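Phenylacetate-coenzyme A ligase (Bacteroides vulgatus, PDB 3LAX) is a ligase of the AMP-binding enzyme family, modelled here as a small C-terminal alpha/beta domain. Local coordinates at residues Ile35-Ala40 / Asp44-Glu49; Arg68-Gln73 / Val84-Lys89; Ile7-Val12 / Ile78-Arg83; Thr21-Phe26 / Val48-Ser53. One frame throughout, in Å; residues are numbered along the deposited sequence. Where two conformers were deposited one is given.

Contact 1: Ile35-Ala40 / Asp44-Glu49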
loop_
_atom_site.group_PDB
_atom_site.type_symbol
_atom_site.label_atom_id
_atom_site.label_comp_id
_atom_site.label_asym_id
_atom_site.label_seq_id
_atom_site.Cartn_x
_atom_site.Cartn_y
_atom_site.Cartn_z
ATOM N N ILE A 35 -3.583 -0.427 3.437
ATOM C CA ILE A 35 -3.622 -1.592 2.580
ATOM C C ILE A 35 -5.061 -2.088 2.582
ATOM O O ILE A 35 -5.600 -2.415 3.639
ATOM C CB ILE A 35 -2.715 -2.709 3.143
ATOM C CG1 ILE A 35 -1.256 -2.240 3.254
ATOM C CG2 ILE A 35 -2.816 -3.962 2.305
ATOM C CD1 ILE A 35 -0.395 -3.130 4.173
ATOM N N THR A 36 -5.698 -2.119 1.418
ATOM C CA THR A 36 -7.075 -2.599 1.340
ATOM C C THR A 36 -7.129 -3.915 0.578
ATOM O O THR A 36 -6.616 -4.012 -0.538
ATOM C CB THR A 36 -8.026 -1.580 0.661
ATOM O OG1 THR A 36 -8.037 -0.361 1.413
ATOM C CG2 THR A 36 -9.456 -2.141 0.604
ATOM N N LEU A 37 -7.729 -4.931 1.196
ATOM C CA LEU A 37 -7.880 -6.237 0.567
ATOM C C LEU A 37 -9.341 -6.405 0.200
ATOM O O LEU A 37 -10.227 -6.197 1.030
ATOM C CB LEU A 37 -7.466 -7.360 1.532
ATOM C CG LEU A 37 -6.047 -7.223 2.100
ATOM C CD1 LEU A 37 -5.773 -8.232 3.215
ATOM C CD2 LEU A 37 -4.992 -7.341 1.001
ATOM N N GLU A 38 -9.610 -6.773 -1.042
ATOM C CA GLU A 38 -10.989 -7.025 -1.415
ATOM C C GLU A 38 -11.109 -8.127 -2.442
ATOM O O GLU A 38 -10.119 -8.568 -3.018
ATOM C CB GLU A 38 -11.677 -5.742 -1.889
ATOM C CG GLU A 38 -10.891 -4.940 -2.895
ATOM C CD GLU A 38 -11.338 -3.490 -2.941
ATOM O OE1 GLU A 38 -12.566 -3.238 -2.907
ATOM O OE2 GLU A 38 -10.458 -2.604 -3.002
ATOM N N THR A 39 -12.336 -8.591 -2.637
ATOM C CA THR A 39 -12.608 -9.612 -3.624
ATOM C C THR A 39 -13.226 -8.943 -4.844
ATOM O O THR A 39 -14.348 -8.448 -4.788
ATOM C CB THR A 39 -13.541 -10.687 -3.052
ATOM O OG1 THR A 39 -12.978 -11.192 -1.833
ATOM C CG2 THR A 39 -13.721 -11.832 -4.046
ATOM N N ALA A 40 -12.463 -8.900 -5.932
ATOM C CA ALA A 40 -12.925 -8.315 -7.187
ATOM C C ALA A 40 -13.408 -9.422 -8.107
ATOM O O ALA A 40 -12.606 -10.208 -8.617
ATOM C CB ALA A 40 -11.805 -7.528 -7.850
ATOM N N ASP A 44 -8.931 -12.113 -5.354
ATOM C CA ASP A 44 -8.582 -11.123 -4.349
ATOM C C ASP A 44 -7.555 -10.135 -4.880
ATOM O O ASP A 44 -6.636 -10.501 -5.616
ATOM C CB ASP A 44 -8.024 -11.809 -3.104
ATOM C CG ASP A 44 -9.063 -12.631 -2.370
ATOM O OD1 ASP A 44 -10.272 -12.498 -2.685
ATOM O OD2 ASP A 44 -8.661 -13.406 -1.475
ATOM N N GLU A 45 -7.714 -8.878 -4.490
ATOM C CA GLU A 45 -6.799 -7.830 -4.898
ATOM C C GLU A 45 -6.304 -7.080 -3.672
ATOM O O GLU A 45 -7.036 -6.923 -2.698
ATOM C CB GLU A 45 -7.495 -6.850 -5.839
ATOM C CG GLU A 45 -7.494 -7.245 -7.301
ATOM C CD GLU A 45 -7.789 -6.062 -8.206
ATOM O OE1 GLU A 45 -8.963 -5.633 -8.271
ATOM O OE2 GLU A 45 -6.841 -5.554 -8.846
HETATM N N MSE A 46 -5.058 -6.621 -3.726
HETATM C CA MSE A 46 -4.516 -5.734 -2.711
HETATM C C MSE A 46 -4.284 -4.363 -3.315
HETATM O O MSE A 46 -3.640 -4.252 -4.350
HETATM C CB MSE A 46 -3.182 -6.262 -2.166
HETATM C CG MSE A 46 -2.463 -5.254 -1.277
HETATM SE SE MSE A 46 -0.695 -5.756 -0.635
HETATM C CE MSE A 46 -1.253 -7.157 0.560
ATOM N N THR A 47 -4.811 -3.329 -2.665
ATOM C CA THR A 47 -4.486 -1.953 -3.018
ATOM C C THR A 47 -3.660 -1.360 -1.886
ATOM O O THR A 47 -3.971 -1.562 -0.709
ATOM C CB THR A 47 -5.763 -1.108 -3.228
ATOM O OG1 THR A 47 -6.531 -1.671 -4.297
ATOM C CG2 THR A 47 -5.401 0.339 -3.572
ATOM N N VAL A 48 -2.591 -0.649 -2.237
ATOM C CA VAL A 48 -1.812 0.068 -1.253
ATOM C C VAL A 48 -1.922 1.561 -1.567
ATOM O O VAL A 48 -1.348 2.038 -2.545
ATOM C CB VAL A 48 -0.333 -0.387 -1.239
ATOM C CG1 VAL A 48 0.467 0.424 -0.224
ATOM C CG2 VAL A 48 -0.235 -1.894 -0.941
ATOM N N GLU A 49 -2.681 2.266 -0.741
ATOM C CA GLU A 49 -2.767 3.723 -0.828
ATOM C C GLU A 49 -1.713 4.312 0.096
ATOM O O GLU A 49 -1.523 3.848 1.221
ATOM C CB GLU A 49 -4.137 4.211 -0.375
ATOM C CG GLU A 49 -5.250 3.935 -1.361
ATOM C CD GLU A 49 -6.612 4.292 -0.809
ATOM O OE1 GLU A 49 -7.031 3.689 0.203
ATOM O OE2 GLU A 49 -7.267 5.187 -1.382
HETATM O O HOH W 1 -6.126 1.088 0.367
HETATM O O HOH W 2 -8.017 -3.813 -3.381
#
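T36 O takes two donors from the partner strand: T47 N at 2.9 Å, almost straight at 174°, and the weaker CA-H of M46. T36 N returns the bond to T47 O at 2.8 Å, and E38 and E45 repeat the reciprocal pairing, E45 N lying 2.8 Å from E38 O. In this antiparallel hairpin non-hydrogen-bonded pairs alternate with these two, L37-M46 between them and I35-V48 and T39-D44 at the ends. Waters continue the polar face. One accepts from T36 OG1 at 2.6 Å and donates to E49 OE1 at 2.8 Å. A second lies among T36 O, E38 OE2 and T47 OG1, 2.8 Å from the last. On the other face, chi1 of 170° sets CG of the selenomethionine M46 3.8 Å from I35 CG2; a turn about CG-SE then brings CE to 3.8 Å from L37 CD2. Helix 16-24 (I19, L23) and I7 of strand 7-9 cover the apolar part of this face, made by I35, L37, M46 and V48; T39 and D44 form its polar end. Strands 32-40 and 43-52 lie mid-sheet, bonded outward to strand 102-104 through L37 and K103 and to strand 83-87 through M46 and R83.

Contact 2: Arg68-Gln73 / Val84-Lys89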
loop_
_atom_site.group_PDB
_atom_site.type_symbol
_atom_site.label_atom_id
_atom_site.label_comp_id
_atom_site.label_asym_id
_atom_site.label_seq_id
_atom_site.Cartn_x
_atom_site.Cartn_y
_atom_site.Cartn_z
ATOM N N ARG A 68 5.443 3.496 -10.135
ATOM C CA ARG A 68 6.081 2.320 -10.734
ATOM C C ARG A 68 7.181 1.772 -9.830
ATOM O O ARG A 68 7.262 0.558 -9.595
ATOM C CB ARG A 68 6.655 2.704 -12.099
ATOM C CG ARG A 68 7.520 1.661 -12.801
ATOM C CD ARG A 68 8.342 2.377 -13.904
ATOM N NE ARG A 68 8.971 1.466 -14.860
ATOM C CZ ARG A 68 9.845 1.835 -15.794
ATOM N NH1 ARG A 68 10.223 3.103 -15.903
ATOM N NH2 ARG A 68 10.349 0.930 -16.621
ATOM N N GLU A 69 8.026 2.649 -9.309
ATOM C CA GLU A 69 9.135 2.204 -8.466
ATOM C C GLU A 69 8.638 1.584 -7.162
ATOM O O GLU A 69 9.162 0.558 -6.711
ATOM C CB GLU A 69 10.092 3.366 -8.183
ATOM C CG GLU A 69 11.238 3.003 -7.239
ATOM C CD GLU A 69 12.176 1.920 -7.777
ATOM O OE1 GLU A 69 12.104 1.541 -8.970
ATOM O OE2 GLU A 69 13.012 1.454 -6.987
ATOM N N ILE A 70 7.623 2.179 -6.553
ATOM C CA ILE A 70 7.041 1.610 -5.334
ATOM C C ILE A 70 6.462 0.224 -5.627
ATOM O O ILE A 70 6.669 -0.735 -4.865
ATOM C CB ILE A 70 5.941 2.532 -4.743
ATOM C CG1 ILE A 70 6.553 3.861 -4.278
ATOM C CG2 ILE A 70 5.217 1.835 -3.586
ATOM C CD1 ILE A 70 5.553 5.018 -4.160
ATOM N N THR A 71 5.733 0.113 -6.733
ATOM C CA THR A 71 5.117 -1.158 -7.113
ATOM C C THR A 71 6.179 -2.249 -7.284
ATOM O O THR A 71 6.030 -3.370 -6.785
ATOM C CB THR A 71 4.290 -1.012 -8.400
ATOM O OG1 THR A 71 3.305 0.012 -8.207
ATOM C CG2 THR A 71 3.573 -2.315 -8.745
ATOM N N ARG A 72 7.255 -1.909 -7.980
ATOM C CA ARG A 72 8.367 -2.821 -8.228
ATOM C C ARG A 72 8.982 -3.301 -6.914
ATOM O O ARG A 72 9.173 -4.498 -6.693
ATOM C CB ARG A 72 9.417 -2.066 -9.050
ATOM C CG ARG A 72 10.466 -2.900 -9.753
ATOM C CD ARG A 72 11.043 -2.104 -10.934
ATOM N NE ARG A 72 10.930 -0.657 -10.736
ATOM C CZ ARG A 72 10.850 0.232 -11.724
ATOM N NH1 ARG A 72 10.866 -0.183 -12.982
ATOM N NH2 ARG A 72 10.753 1.537 -11.458
ATOM N N GLN A 73 9.300 -2.356 -6.035
ATOM C CA GLN A 73 9.925 -2.707 -4.760
ATOM C C GLN A 73 9.004 -3.554 -3.898
ATOM O O GLN A 73 9.459 -4.511 -3.250
ATOM C CB GLN A 73 10.364 -1.467 -3.989
ATOM C CG GLN A 73 11.596 -0.792 -4.585
ATOM C CD GLN A 73 12.173 0.242 -3.651
ATOM O OE1 GLN A 73 12.038 0.133 -2.432
ATOM N NE2 GLN A 73 12.800 1.267 -4.212
ATOM N N VAL A 84 -0.776 0.133 -6.459
ATOM C CA VAL A 84 -0.330 1.265 -5.662
ATOM C C VAL A 84 -1.021 2.554 -6.108
ATOM O O VAL A 84 -1.046 2.876 -7.304
ATOM C CB VAL A 84 1.203 1.427 -5.743
ATOM C CG1 VAL A 84 1.663 2.695 -4.999
ATOM C CG2 VAL A 84 1.907 0.162 -5.204
ATOM N N LYS A 85 -1.602 3.264 -5.141
ATOM C CA LYS A 85 -2.271 4.530 -5.413
ATOM C C LYS A 85 -1.712 5.612 -4.503
ATOM O O LYS A 85 -1.821 5.517 -3.278
ATOM C CB LYS A 85 -3.779 4.400 -5.192
ATOM C CG LYS A 85 -4.466 3.406 -6.113
ATOM C CD LYS A 85 -5.968 3.395 -5.884
ATOM C CE LYS A 85 -6.658 2.433 -6.829
ATOM N NZ LYS A 85 -8.125 2.395 -6.580
ATOM N N LEU A 86 -1.126 6.646 -5.102
ATOM C CA LEU A 86 -0.618 7.761 -4.328
ATOM C C LEU A 86 -1.768 8.746 -4.160
ATOM O O LEU A 86 -2.453 9.082 -5.132
ATOM C CB LEU A 86 0.578 8.410 -5.027
ATOM C CG LEU A 86 1.685 7.387 -5.312
ATOM C CD1 LEU A 86 2.936 8.053 -5.895
ATOM C CD2 LEU A 86 2.031 6.571 -4.075
ATOM N N VAL A 87 -1.985 9.182 -2.927
ATOM C CA VAL A 87 -3.115 10.036 -2.596
ATOM C C VAL A 87 -2.598 11.301 -1.930
ATOM O O VAL A 87 -1.484 11.322 -1.398
ATOM C CB VAL A 87 -4.144 9.304 -1.691
ATOM C CG1 VAL A 87 -4.650 8.035 -2.385
ATOM C CG2 VAL A 87 -3.548 8.969 -0.323
ATOM N N PRO A 88 -3.395 12.371 -1.964
ATOM C CA PRO A 88 -2.928 13.641 -1.404
ATOM C C PRO A 88 -2.652 13.562 0.091
ATOM O O PRO A 88 -3.252 12.752 0.805
ATOM C CB PRO A 88 -4.107 14.585 -1.652
ATOM C CG PRO A 88 -4.866 13.966 -2.776
ATOM C CD PRO A 88 -4.718 12.492 -2.600
ATOM N N LYS A 89 -1.745 14.405 0.563
ATOM C CA LYS A 89 -1.495 14.495 1.987
ATOM C C LYS A 89 -2.807 14.722 2.733
ATOM O O LYS A 89 -3.612 15.583 2.352
ATOM C CB LYS A 89 -0.512 15.627 2.276
ATOM C CG LYS A 89 -0.242 15.840 3.751
ATOM C CD LYS A 89 0.819 16.886 3.949
ATOM C CE LYS A 89 0.719 17.545 5.314
ATOM N NZ LYS A 89 -0.053 18.825 5.249
HETATM O O HOH W 3 0.656 -0.207 -8.969
#
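In the beta-alpha-beta crossover that leads from strand 43-52 through helix 60-78 to its parallel neighbour 83-87, I70 and T71 of the helix lie against V84 and L86 of the returning strand. The short segments approach to 8.8 Å between axes and run at 137° to one another. No direct hydrogen bond crosses; side-chain contacts and one water make the link. I70 CG2 meets both methyls of V84, 3.9 Å from CG1 and 4.0 Å from CG2, the two side chains crossing at about a right angle. The other branch of I70 runs on to CD1, which meets L86 CD2 tip to tip at 3.9 Å. T71 slides past V84 in the opposite direction, bringing its OG1 to 3.3 Å from V84 CG2, the methyl that chi1 of 175° sets beside the backbone N. That hydroxyl is not left to the methyl group: it is bonded to T67 O one turn back in the helix, and it accepts from a water 2.8 Å away that in turn accepts from V84 N at 2.9 Å. Away from the strand, Q73 NE2 donates to E69 OE2 at 2.8 Å, an almost linear bond that lies in the amide plane of Q73 but meets the oxygen on its anti side, 21° out of the carboxylate plane. Around this layer, L86 also touches V50 of strand 43-52 and L63 and L66 of helix 60-78, V84 touches L74, and I70 reaches L23 of helix 16-24 and F26 beyond it.

Contact 3: Ile7-Val12 / Ile78-Arg83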
loop_
_atom_site.group_PDB
_atom_site.type_symbol
_atom_site.label_atom_id
_atom_site.label_comp_id
_atom_site.label_asym_id
_atom_site.label_seq_id
_atom_site.Cartn_x
_atom_site.Cartn_y
_atom_site.Cartn_z
ATOM N N ILE A 7 -1.069 -11.333 6.979
ATOM C CA ILE A 7 -2.235 -11.549 6.152
ATOM C C ILE A 7 -1.931 -12.624 5.130
ATOM O O ILE A 7 -0.777 -12.986 4.907
ATOM C CB ILE A 7 -2.693 -10.263 5.459
ATOM C CG1 ILE A 7 -1.626 -9.771 4.489
ATOM C CG2 ILE A 7 -2.985 -9.196 6.493
ATOM C CD1 ILE A 7 -2.010 -8.517 3.732
ATOM N N ILE A 8 -2.977 -13.157 4.529
ATOM C CA ILE A 8 -2.828 -14.177 3.505
ATOM C C ILE A 8 -3.611 -13.758 2.271
ATOM O O ILE A 8 -4.808 -13.478 2.356
ATOM C CB ILE A 8 -3.320 -15.539 4.013
ATOM C CG1 ILE A 8 -2.448 -16.004 5.183
ATOM C CG2 ILE A 8 -3.311 -16.563 2.890
ATOM C CD1 ILE A 8 -2.968 -17.247 5.879
ATOM N N LEU A 9 -2.931 -13.698 1.134
ATOM C CA LEU A 9 -3.549 -13.256 -0.105
ATOM C C LEU A 9 -3.176 -14.213 -1.229
ATOM O O LEU A 9 -1.995 -14.411 -1.512
ATOM C CB LEU A 9 -3.097 -11.837 -0.436
ATOM C CG LEU A 9 -3.649 -11.230 -1.722
ATOM C CD1 LEU A 9 -5.136 -10.929 -1.593
ATOM C CD2 LEU A 9 -2.887 -9.973 -2.035
ATOM N N LYS A 10 -4.196 -14.784 -1.871
ATOM C CA LYS A 10 -3.984 -15.800 -2.899
ATOM C C LYS A 10 -2.923 -16.830 -2.501
ATOM O O LYS A 10 -2.022 -17.125 -3.297
ATOM C CB LYS A 10 -3.590 -15.138 -4.223
ATOM C CG LYS A 10 -4.713 -15.080 -5.245
ATOM C CD LYS A 10 -6.024 -14.675 -4.602
ATOM C CE LYS A 10 -7.157 -14.757 -5.604
ATOM N NZ LYS A 10 -8.487 -14.742 -4.941
ATOM N N GLY A 11 -3.019 -17.353 -1.281
ATOM C CA GLY A 11 -2.101 -18.371 -0.800
ATOM C C GLY A 11 -0.784 -17.854 -0.253
ATOM O O GLY A 11 -0.016 -18.622 0.322
ATOM N N VAL A 12 -0.522 -16.559 -0.417
ATOM C CA VAL A 12 0.773 -15.991 -0.056
ATOM C C VAL A 12 0.711 -15.252 1.279
ATOM O O VAL A 12 -0.067 -14.305 1.441
ATOM C CB VAL A 12 1.292 -15.020 -1.153
ATOM C CG1 VAL A 12 2.649 -14.440 -0.767
ATOM C CG2 VAL A 12 1.359 -15.721 -2.514
ATOM N N ILE A 78 7.121 -8.669 -1.203
ATOM C CA ILE A 78 5.963 -9.452 -0.746
ATOM C C ILE A 78 5.534 -10.558 -1.708
ATOM O O ILE A 78 4.772 -11.445 -1.322
ATOM C CB ILE A 78 4.770 -8.545 -0.367
ATOM C CG1 ILE A 78 4.167 -7.895 -1.615
ATOM C CG2 ILE A 78 5.217 -7.509 0.667
ATOM C CD1 ILE A 78 2.992 -6.972 -1.319
ATOM N N LEU A 79 6.028 -10.506 -2.946
ATOM C CA LEU A 79 5.864 -11.598 -3.916
ATOM C C LEU A 79 4.478 -11.665 -4.553
ATOM O O LEU A 79 4.080 -12.690 -5.116
ATOM C CB LEU A 79 6.244 -12.953 -3.298
ATOM C CG LEU A 79 7.618 -13.023 -2.635
ATOM C CD1 LEU A 79 7.891 -14.445 -2.093
ATOM C CD2 LEU A 79 8.704 -12.629 -3.597
ATOM N N VAL A 80 3.735 -10.577 -4.425
ATOM C CA VAL A 80 2.526 -10.393 -5.208
ATOM C C VAL A 80 2.511 -8.933 -5.602
ATOM O O VAL A 80 3.140 -8.104 -4.952
ATOM C CB VAL A 80 1.244 -10.748 -4.437
ATOM C CG1 VAL A 80 1.211 -12.250 -4.102
ATOM C CG2 VAL A 80 1.125 -9.901 -3.189
ATOM N N THR A 81 1.843 -8.628 -6.707
ATOM C CA THR A 81 1.825 -7.256 -7.197
ATOM C C THR A 81 0.638 -6.498 -6.621
ATOM O O THR A 81 -0.511 -6.839 -6.900
ATOM C CB THR A 81 1.744 -7.227 -8.726
ATOM O OG1 THR A 81 2.866 -7.931 -9.267
ATOM C CG2 THR A 81 1.758 -5.795 -9.239
ATOM N N PRO A 82 0.907 -5.468 -5.801
ATOM C CA PRO A 82 -0.212 -4.667 -5.312
ATOM C C PRO A 82 -0.551 -3.576 -6.308
ATOM O O PRO A 82 0.277 -3.215 -7.154
ATOM C CB PRO A 82 0.360 -4.024 -4.054
ATOM C CG PRO A 82 1.822 -3.824 -4.396
ATOM C CD PRO A 82 2.205 -4.968 -5.305
ATOM N N ARG A 83 -1.767 -3.065 -6.211
ATOM C CA ARG A 83 -2.107 -1.843 -6.928
ATOM C C ARG A 83 -1.749 -0.664 -6.038
ATOM O O ARG A 83 -2.329 -0.490 -4.979
ATOM C CB ARG A 83 -3.590 -1.811 -7.289
ATOM C CG ARG A 83 -4.028 -0.508 -7.934
ATOM C CD ARG A 83 -3.160 -0.153 -9.132
ATOM N NE ARG A 83 -3.960 0.230 -10.292
ATOM C CZ ARG A 83 -4.579 1.402 -10.424
ATOM N NH1 ARG A 83 -4.498 2.311 -9.461
ATOM N NH2 ARG A 83 -5.287 1.660 -11.518
#
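A small apolar contact joins the turn of the N-terminal hairpin to the loop between helix 60-78 and strand 83-87, with V80 set against L9 and V12. Its modest size, 166 Å² summed over both sides, and the absence of any hydrogen bond across it mark it as side-chain packing. V80 is modelled in two conformers, and which methyl meets which partner is certain for neither; what follows holds for one of them. There chi1 of -65° sets CG1 anti to the carbonyl carbon, where it meets V12 CG2 tip to tip at 3.8 Å. CG2, left between backbone N and carbonyl carbon, lies 4.2 Å from L9 CD2, the two side chains crossing at a slant. V12 CG1 also touches the helix end, 3.7 Å from I78 O. Just beyond, L79 is the first residue to leave helical geometry and has positive phi, a change of direction after which V80 faces the hairpin. L9 continues inward to M46 of strand 43-52, and I14 of strand 12-14 touches both I78 and V80. The hairpin side is held by its own backbone: L9 N bonds to V12 O at 2.9 Å, and V12 N to L9 O at 2.8 Å. With K10 and G11 both at positive phi, this is a type I' beta turn, closing a beta hairpin with a two-residue loop whose flanking residues L9 and V12 make the contact.

Contact 4: Thr21-Phe26 / Val48-Ser53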
loop_
_atom_site.group_PDB
_atom_site.type_symbol
_atom_site.label_atom_id
_atom_site.label_comp_id
_atom_site.label_asym_id
_atom_site.label_seq_id
_atom_site.Cartn_x
_atom_site.Cartn_y
_atom_site.Cartn_z
ATOM N N THR A 21 7.933 -0.661 5.741
ATOM C CA THR A 21 9.368 -0.389 5.715
ATOM C C THR A 21 9.825 0.159 4.365
ATOM O O THR A 21 10.619 1.112 4.292
ATOM C CB THR A 21 10.143 -1.661 6.055
ATOM O OG1 THR A 21 9.802 -2.052 7.387
ATOM C CG2 THR A 21 11.643 -1.417 5.969
ATOM N N ILE A 22 9.327 -0.448 3.297
ATOM C CA ILE A 22 9.650 0.012 1.956
ATOM C C ILE A 22 9.124 1.426 1.696
ATOM O O ILE A 22 9.860 2.282 1.192
ATOM C CB ILE A 22 9.141 -0.978 0.896
ATOM C CG1 ILE A 22 10.092 -2.176 0.827
ATOM C CG2 ILE A 22 9.023 -0.309 -0.463
ATOM C CD1 ILE A 22 9.507 -3.406 0.188
ATOM N N LEU A 23 7.867 1.683 2.058
ATOM C CA LEU A 23 7.268 3.007 1.856
ATOM C C LEU A 23 8.009 4.102 2.609
ATOM O O LEU A 23 8.139 5.234 2.112
ATOM C CB LEU A 23 5.800 3.002 2.279
ATOM C CG LEU A 23 4.873 2.068 1.501
ATOM C CD1 LEU A 23 3.461 2.146 2.054
ATOM C CD2 LEU A 23 4.914 2.401 -0.003
ATOM N N LEU A 24 8.476 3.791 3.813
ATOM C CA LEU A 24 9.106 4.808 4.654
ATOM C C LEU A 24 10.369 5.408 4.060
ATOM O O LEU A 24 10.751 6.524 4.411
ATOM C CB LEU A 24 9.446 4.240 6.022
ATOM C CG LEU A 24 8.388 4.348 7.103
ATOM C CD1 LEU A 24 8.842 3.530 8.302
ATOM C CD2 LEU A 24 8.130 5.814 7.484
ATOM N N GLN A 25 11.031 4.678 3.175
ATOM C CA GLN A 25 12.300 5.139 2.614
ATOM C C GLN A 25 12.138 6.228 1.559
ATOM O O GLN A 25 13.110 6.909 1.216
ATOM C CB GLN A 25 13.109 3.973 2.032
ATOM C CG GLN A 25 14.006 3.262 3.043
ATOM C CD GLN A 25 14.985 4.200 3.736
ATOM O OE1 GLN A 25 15.933 4.701 3.124
ATOM N NE2 GLN A 25 14.763 4.433 5.025
ATOM N N PHE A 26 10.917 6.403 1.045
ATOM C CA PHE A 26 10.666 7.410 -0.001
ATOM C C PHE A 26 10.418 8.805 0.559
ATOM O O PHE A 26 9.437 9.029 1.279
ATOM C CB PHE A 26 9.470 7.021 -0.875
ATOM C CG PHE A 26 9.717 5.831 -1.762
ATOM C CD1 PHE A 26 10.129 6.003 -3.074
ATOM C CD2 PHE A 26 9.554 4.538 -1.278
ATOM C CE1 PHE A 26 10.345 4.918 -3.898
ATOM C CE2 PHE A 26 9.773 3.444 -2.093
ATOM C CZ PHE A 26 10.175 3.627 -3.407
ATOM N N VAL A 48 -2.591 -0.649 -2.237
ATOM C CA VAL A 48 -1.812 0.068 -1.253
ATOM C C VAL A 48 -1.922 1.561 -1.567
ATOM O O VAL A 48 -1.348 2.038 -2.545
ATOM C CB VAL A 48 -0.333 -0.387 -1.239
ATOM C CG1 VAL A 48 0.467 0.424 -0.224
ATOM C CG2 VAL A 48 -0.235 -1.894 -0.941
ATOM N N GLU A 49 -2.681 2.266 -0.741
ATOM C CA GLU A 49 -2.767 3.723 -0.828
ATOM C C GLU A 49 -1.713 4.312 0.096
ATOM O O GLU A 49 -1.523 3.848 1.221
ATOM C CB GLU A 49 -4.137 4.211 -0.375
ATOM C CG GLU A 49 -5.250 3.935 -1.361
ATOM C CD GLU A 49 -6.612 4.292 -0.809
ATOM O OE1 GLU A 49 -7.031 3.689 0.203
ATOM O OE2 GLU A 49 -7.267 5.187 -1.382
ATOM N N VAL A 50 -1.010 5.330 -0.372
ATOM C CA VAL A 50 -0.047 6.007 0.483
ATOM C C VAL A 50 -0.094 7.497 0.217
ATOM O O VAL A 50 -0.209 7.941 -0.930
ATOM C CB VAL A 50 1.396 5.445 0.340
ATOM C CG1 VAL A 50 1.848 5.457 -1.107
ATOM C CG2 VAL A 50 2.369 6.218 1.229
ATOM N N GLU A 51 -0.042 8.262 1.297
ATOM C CA GLU A 51 -0.070 9.712 1.179
ATOM C C GLU A 51 1.234 10.243 0.626
ATOM O O GLU A 51 2.328 9.798 1.001
ATOM C CB GLU A 51 -0.335 10.359 2.534
ATOM C CG GLU A 51 -1.717 10.115 3.042
ATOM C CD GLU A 51 -2.057 10.959 4.261
ATOM O OE1 GLU A 51 -1.222 11.786 4.682
ATOM O OE2 GLU A 51 -3.167 10.785 4.804
ATOM N N LEU A 52 1.109 11.237 -0.246
ATOM C CA LEU A 52 2.263 11.986 -0.687
ATOM C C LEU A 52 2.748 12.888 0.431
ATOM O O LEU A 52 1.960 13.332 1.285
ATOM C CB LEU A 52 1.892 12.838 -1.893
ATOM C CG LEU A 52 1.560 12.048 -3.156
ATOM C CD1 LEU A 52 0.876 12.963 -4.168
ATOM C CD2 LEU A 52 2.822 11.425 -3.747
ATOM N N SER A 53 4.046 13.161 0.431
ATOM C CA SER A 53 4.598 14.179 1.304
ATOM C C SER A 53 4.066 15.547 0.869
ATOM O O SER A 53 3.821 15.769 -0.318
ATOM C CB SER A 53 6.118 14.194 1.185
ATOM O OG SER A 53 6.638 15.321 1.859
#
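L23 lays its CD1 methyl over the valine face of strand 43-52, 4.1 Å from V48 CG1 and 4.3 Å from V50 CB. The leucine reaches there because CG stands anti to the carbonyl carbon (chi1 -62°) and the chain then extends, carrying one methyl down toward the strand. V48 presents CG1, the branch anti to its backbone N, and its side chain crosses that of L23 at a slant. Two valines spaced two apart fall on the same face of the strand, which explains how a single leucine can touch both; the CA-CB bond of E49, between them, points away from the helix. The nearest CA pair, L23 and V50, is 8.0 Å apart, so the contact is made by side chains, and only 113 Å² is buried in all. No polar bond crosses. Behind L23 the chain turns, with F26 N bonded to L23 O at 3.2 Å, and that oxygen lies at the edge of the F26 ring, in its plane. All three touching residues are buried. L23 is also met by I70 of helix 60-78 and Y33 of strand 32-40, V48 by P82, and V50 by L86 of strand 83-87, so both helices close over this face of the sheet.

Strand 43-52 serves contacts 1 and 4, which share V48 and E49. Contact 1 pairs it edge to edge with strand 32-40 and combines regular backbone hydrogen bonds with a watered polar face. Contact 4, by contrast, stacks a helix on its apolar face. Contact 4 is fully buried; the others are partly buried, and contact 3 lies farthest from the chain's centre, about 11 Å between centres. Contacts 2 and 4, about 7 Å apart at their centres, place the two helices on neighbouring parallel strands. Both are held by aliphatic groups, with one bridging water in contact 2. Contact 3 is likewise apolar but joins a turn to a loop, and that loop touches contact 2 where T81 and P82 pack on T71.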